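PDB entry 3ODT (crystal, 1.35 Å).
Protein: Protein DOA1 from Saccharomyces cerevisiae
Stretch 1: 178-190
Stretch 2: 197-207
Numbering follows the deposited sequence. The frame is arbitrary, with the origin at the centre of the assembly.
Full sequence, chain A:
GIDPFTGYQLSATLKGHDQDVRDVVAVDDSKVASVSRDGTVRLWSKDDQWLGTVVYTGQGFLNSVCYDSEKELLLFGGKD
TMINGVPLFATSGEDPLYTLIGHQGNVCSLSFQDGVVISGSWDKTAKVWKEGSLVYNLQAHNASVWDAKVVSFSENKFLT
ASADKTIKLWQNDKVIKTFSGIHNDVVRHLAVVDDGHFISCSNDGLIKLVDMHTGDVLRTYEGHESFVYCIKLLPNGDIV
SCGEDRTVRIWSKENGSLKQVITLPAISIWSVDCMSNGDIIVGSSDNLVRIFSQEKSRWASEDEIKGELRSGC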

# COMPACT_ATOMS: atom_id res chain seq x y z
N THR A 178 4.07 -21.99 0.07
CA THR A 178 3.70 -21.30 -1.16
C THR A 178 2.23 -21.55 -1.46
O THR A 178 1.74 -22.68 -1.35
CB THR A 178 4.58 -21.76 -2.34
OG1 THR A 178 5.94 -21.42 -2.06
CG2 THR A 178 4.18 -21.06 -3.60
N PHE A 179 1.53 -20.46 -1.77
CA PHE A 179 0.13 -20.50 -2.17
C PHE A 179 0.07 -20.24 -3.69
O PHE A 179 0.11 -19.09 -4.15
CB PHE A 179 -0.68 -19.43 -1.42
CG PHE A 179 -0.54 -19.50 0.09
CD1 PHE A 179 -1.46 -20.20 0.86
CD2 PHE A 179 0.49 -18.83 0.73
CE1 PHE A 179 -1.33 -20.26 2.23
CE2 PHE A 179 0.64 -18.89 2.09
CZ PHE A 179 -0.28 -19.60 2.85
N SER A 180 -0.03 -21.31 -4.46
CA SER A 180 0.01 -21.23 -5.93
C SER A 180 -1.38 -21.36 -6.53
O SER A 180 -1.56 -21.19 -7.74
CB SER A 180 0.90 -22.30 -6.51
OG SER A 180 0.32 -23.57 -6.30
N GLY A 181 -2.36 -21.66 -5.68
CA GLY A 181 -3.73 -21.86 -6.15
C GLY A 181 -4.73 -20.73 -5.89
O GLY A 181 -5.94 -20.94 -6.01
N ILE A 182 -4.23 -19.55 -5.56
CA ILE A 182 -5.11 -18.43 -5.19
C ILE A 182 -5.46 -17.59 -6.41
O ILE A 182 -6.63 -17.28 -6.63
CB ILE A 182 -4.46 -17.55 -4.11
CG1 ILE A 182 -3.97 -18.44 -2.97
CG2 ILE A 182 -5.47 -16.50 -3.61
CD1 ILE A 182 -5.05 -19.26 -2.31
N HIS A 183 -4.45 -17.22 -7.19
CA HIS A 183 -4.67 -16.49 -8.43
C HIS A 183 -3.89 -17.15 -9.54
O HIS A 183 -2.77 -17.63 -9.30
CB HIS A 183 -4.18 -15.06 -8.29
CG HIS A 183 -4.91 -14.27 -7.26
ND1 HIS A 183 -4.38 -14.00 -6.01
CD2 HIS A 183 -6.12 -13.67 -7.29
CE1 HIS A 183 -5.22 -13.26 -5.32
NE2 HIS A 183 -6.29 -13.06 -6.07
N ASN A 184 -4.44 -17.13 -10.75
CA ASN A 184 -3.72 -17.60 -11.93
C ASN A 184 -3.20 -16.42 -12.75
O ASN A 184 -3.21 -16.44 -13.98
CB ASN A 184 -4.62 -18.48 -12.79
CG ASN A 184 -3.85 -19.25 -13.85
OD1 ASN A 184 -2.68 -19.57 -13.66
ND2 ASN A 184 -4.51 -19.54 -14.96
N ASP A 185 -2.75 -15.38 -12.04
CA ASP A 185 -2.27 -14.16 -12.66
C ASP A 185 -1.41 -13.47 -11.62
O ASP A 185 -1.28 -13.93 -10.48
CB ASP A 185 -3.45 -13.27 -13.06
CG ASP A 185 -3.13 -12.31 -14.23
OD1 ASP A 185 -1.94 -11.98 -14.48
OD2 ASP A 185 -4.11 -11.84 -14.85
N VAL A 186 -0.81 -12.37 -12.03
CA VAL A 186 0.07 -11.58 -11.19
C VAL A 186 -0.63 -11.21 -9.89
O VAL A 186 -1.76 -10.71 -9.93
CB VAL A 186 0.44 -10.30 -11.95
CG1 VAL A 186 1.16 -9.32 -11.03
CG2 VAL A 186 1.21 -10.62 -13.25
N VAL A 187 0.00 -11.46 -8.75
CA VAL A 187 -0.56 -11.04 -7.45
C VAL A 187 0.03 -9.68 -7.09
O VAL A 187 1.26 -9.51 -7.11
CB VAL A 187 -0.29 -12.06 -6.34
CG1 VAL A 187 -1.15 -11.75 -5.14
CG2 VAL A 187 -0.63 -13.46 -6.84
N ARG A 188 -0.84 -8.72 -6.82
CA ARG A 188 -0.44 -7.34 -6.71
C ARG A 188 -0.36 -6.81 -5.28
O ARG A 188 0.41 -5.89 -4.98
CB ARG A 188 -1.41 -6.46 -7.48
CG ARG A 188 -1.37 -6.63 -8.99
CD ARG A 188 -0.07 -6.20 -9.57
NE ARG A 188 0.22 -4.75 -9.52
CZ ARG A 188 0.28 -3.95 -10.58
NH1 ARG A 188 -0.02 -4.41 -11.82
NH2 ARG A 188 0.62 -2.67 -10.41
N HIS A 189 -1.18 -7.35 -4.38
CA HIS A 189 -1.21 -6.78 -3.04
C HIS A 189 -1.77 -7.73 -2.01
O HIS A 189 -2.50 -8.67 -2.32
CB HIS A 189 -1.98 -5.44 -3.02
CG HIS A 189 -1.31 -4.40 -2.18
ND1 HIS A 189 -0.13 -3.80 -2.55
CD2 HIS A 189 -1.64 -3.87 -0.98
CE1 HIS A 189 0.24 -2.95 -1.61
NE2 HIS A 189 -0.66 -2.98 -0.63
N LEU A 190 -1.43 -7.44 -0.76
CA LEU A 190 -1.77 -8.26 0.38
C LEU A 190 -2.25 -7.41 1.55
O LEU A 190 -1.75 -6.30 1.76
CB LEU A 190 -0.55 -9.05 0.83
CG LEU A 190 0.15 -9.99 -0.15
CD1 LEU A 190 1.50 -10.42 0.40
CD2 LEU A 190 -0.74 -11.18 -0.41
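Stretch 2, residues 197-207: HFISCSNDGLI

A β-bulge interrupts the pairing of the two stretches: V187 lies opposite S202, but H189 lies opposite C201, so R188 is the extra residue. C201 O serves both neighbouring amides, accepting a hydrogen bond from R188 N at 2.8 Å and a weak one from H189 N at 3.4 Å. Strand 197-202 runs antiparallel to strand 187-190, with 151° between their directions and a closest approach of 4.5 Å between axes. Beyond the bulge, C201 N returns a hydrogen bond to H189 O (3.0 Å), and L190 pairs with S200 at a CA-CA distance of 4.5 Å.

At its C-terminal end the strand enters a type I turn from S202 to G205, closed by G205 N to S202 O at 3.1 Å. V186 O holds the start of this turn, accepting hydrogen bonds from S202 OG (2.8 Å) and N203 N (3.0 Å). S202 OG in turn accepts one from D204 N at 3.1 Å, tying the turn to the strand pairing. N203 leans toward R188, its OD1 taking a weak hydrogen bond from NH1 of R188 at 3.3 Å.

S202 also packs over one face of the H183 ring. Near the other end, F198 directs its ring edge at the face of F179, with CE2 of F198 4.0 Å from CZ of F179, while CD1 of F198 lies 4.2 Å from L190 CD2.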

# COMPACT_ATOMS: atom_id res chain seq x y z
N HIS A 197 -4.98 -15.64 8.59
CA HIS A 197 -5.73 -15.26 7.41
C HIS A 197 -5.13 -14.04 6.74
O HIS A 197 -4.66 -13.12 7.40
CB HIS A 197 -7.17 -14.92 7.80
CG HIS A 197 -7.86 -16.02 8.53
ND1 HIS A 197 -7.74 -16.18 9.88
CD2 HIS A 197 -8.67 -17.01 8.09
CE1 HIS A 197 -8.43 -17.25 10.26
NE2 HIS A 197 -9.01 -17.76 9.19
N PHE A 198 -5.17 -14.03 5.40
CA PHE A 198 -4.81 -12.87 4.62
C PHE A 198 -5.78 -12.65 3.48
O PHE A 198 -6.54 -13.55 3.13
CB PHE A 198 -3.34 -12.98 4.12
CG PHE A 198 -3.11 -14.02 3.05
CD1 PHE A 198 -3.36 -13.73 1.70
CD2 PHE A 198 -2.59 -15.26 3.38
CE1 PHE A 198 -3.12 -14.70 0.71
CE2 PHE A 198 -2.37 -16.24 2.38
CZ PHE A 198 -2.61 -15.96 1.06
N ILE A 199 -5.79 -11.42 2.94
CA ILE A 199 -6.46 -11.16 1.68
C ILE A 199 -5.42 -10.81 0.64
O ILE A 199 -4.40 -10.18 0.95
CB ILE A 199 -7.55 -10.08 1.78
CG1 ILE A 199 -6.97 -8.79 2.31
CG2 ILE A 199 -8.63 -10.55 2.74
CD1 ILE A 199 -7.93 -7.59 2.10
N SER A 200 -5.65 -11.22 -0.60
CA SER A 200 -4.76 -10.88 -1.70
C SER A 200 -5.62 -10.35 -2.84
O SER A 200 -6.81 -10.63 -2.93
CB SER A 200 -4.01 -12.11 -2.18
OG SER A 200 -4.92 -13.15 -2.49
N CYS A 201 -4.99 -9.58 -3.72
CA CYS A 201 -5.63 -9.13 -4.94
C CYS A 201 -4.68 -9.24 -6.10
O CYS A 201 -3.44 -9.36 -5.92
CB CYS A 201 -6.15 -7.69 -4.80
SG CYS A 201 -4.87 -6.43 -4.70
N SER A 202 -5.24 -9.18 -7.31
CA SER A 202 -4.51 -9.61 -8.47
C SER A 202 -4.91 -8.91 -9.77
O SER A 202 -5.98 -8.28 -9.87
CB SER A 202 -4.73 -11.13 -8.57
OG SER A 202 -4.34 -11.72 -9.80
N ASN A 203 -4.06 -9.03 -10.78
CA ASN A 203 -4.42 -8.60 -12.12
C ASN A 203 -5.62 -9.37 -12.68
O ASN A 203 -6.20 -8.94 -13.66
CB ASN A 203 -3.25 -8.80 -13.08
CG ASN A 203 -2.16 -7.73 -12.95
OD1 ASN A 203 -2.18 -6.89 -12.03
ND2 ASN A 203 -1.21 -7.77 -13.87
N ASP A 204 -5.99 -10.48 -12.05
CA ASP A 204 -7.16 -11.24 -12.48
C ASP A 204 -8.48 -10.57 -12.11
O ASP A 204 -9.54 -11.07 -12.44
CB ASP A 204 -7.12 -12.68 -11.96
CG ASP A 204 -7.28 -12.78 -10.43
OD1 ASP A 204 -7.58 -11.75 -9.77
OD2 ASP A 204 -7.12 -13.90 -9.88
N GLY A 205 -8.41 -9.42 -11.45
CA GLY A 205 -9.60 -8.69 -11.10
C GLY A 205 -10.24 -9.09 -9.79
O GLY A 205 -11.24 -8.52 -9.43
N LEU A 206 -9.63 -10.03 -9.06
CA LEU A 206 -10.25 -10.62 -7.89
C LEU A 206 -9.49 -10.25 -6.62
O LEU A 206 -8.29 -10.00 -6.65
CB LEU A 206 -10.31 -12.16 -8.02
CG LEU A 206 -11.06 -12.70 -9.23
CD1 LEU A 206 -10.93 -14.21 -9.39
CD2 LEU A 206 -12.54 -12.28 -9.13
N ILE A 207 -10.23 -10.26 -5.52
CA ILE A 207 -9.71 -10.18 -4.17
C ILE A 207 -10.17 -11.46 -3.51
O ILE A 207 -11.28 -11.89 -3.73
CB ILE A 207 -10.31 -8.99 -3.42
CG1 ILE A 207 -10.11 -7.70 -4.23
CG2 ILE A 207 -9.74 -8.92 -2.02
CD1 ILE A 207 -11.05 -6.59 -3.81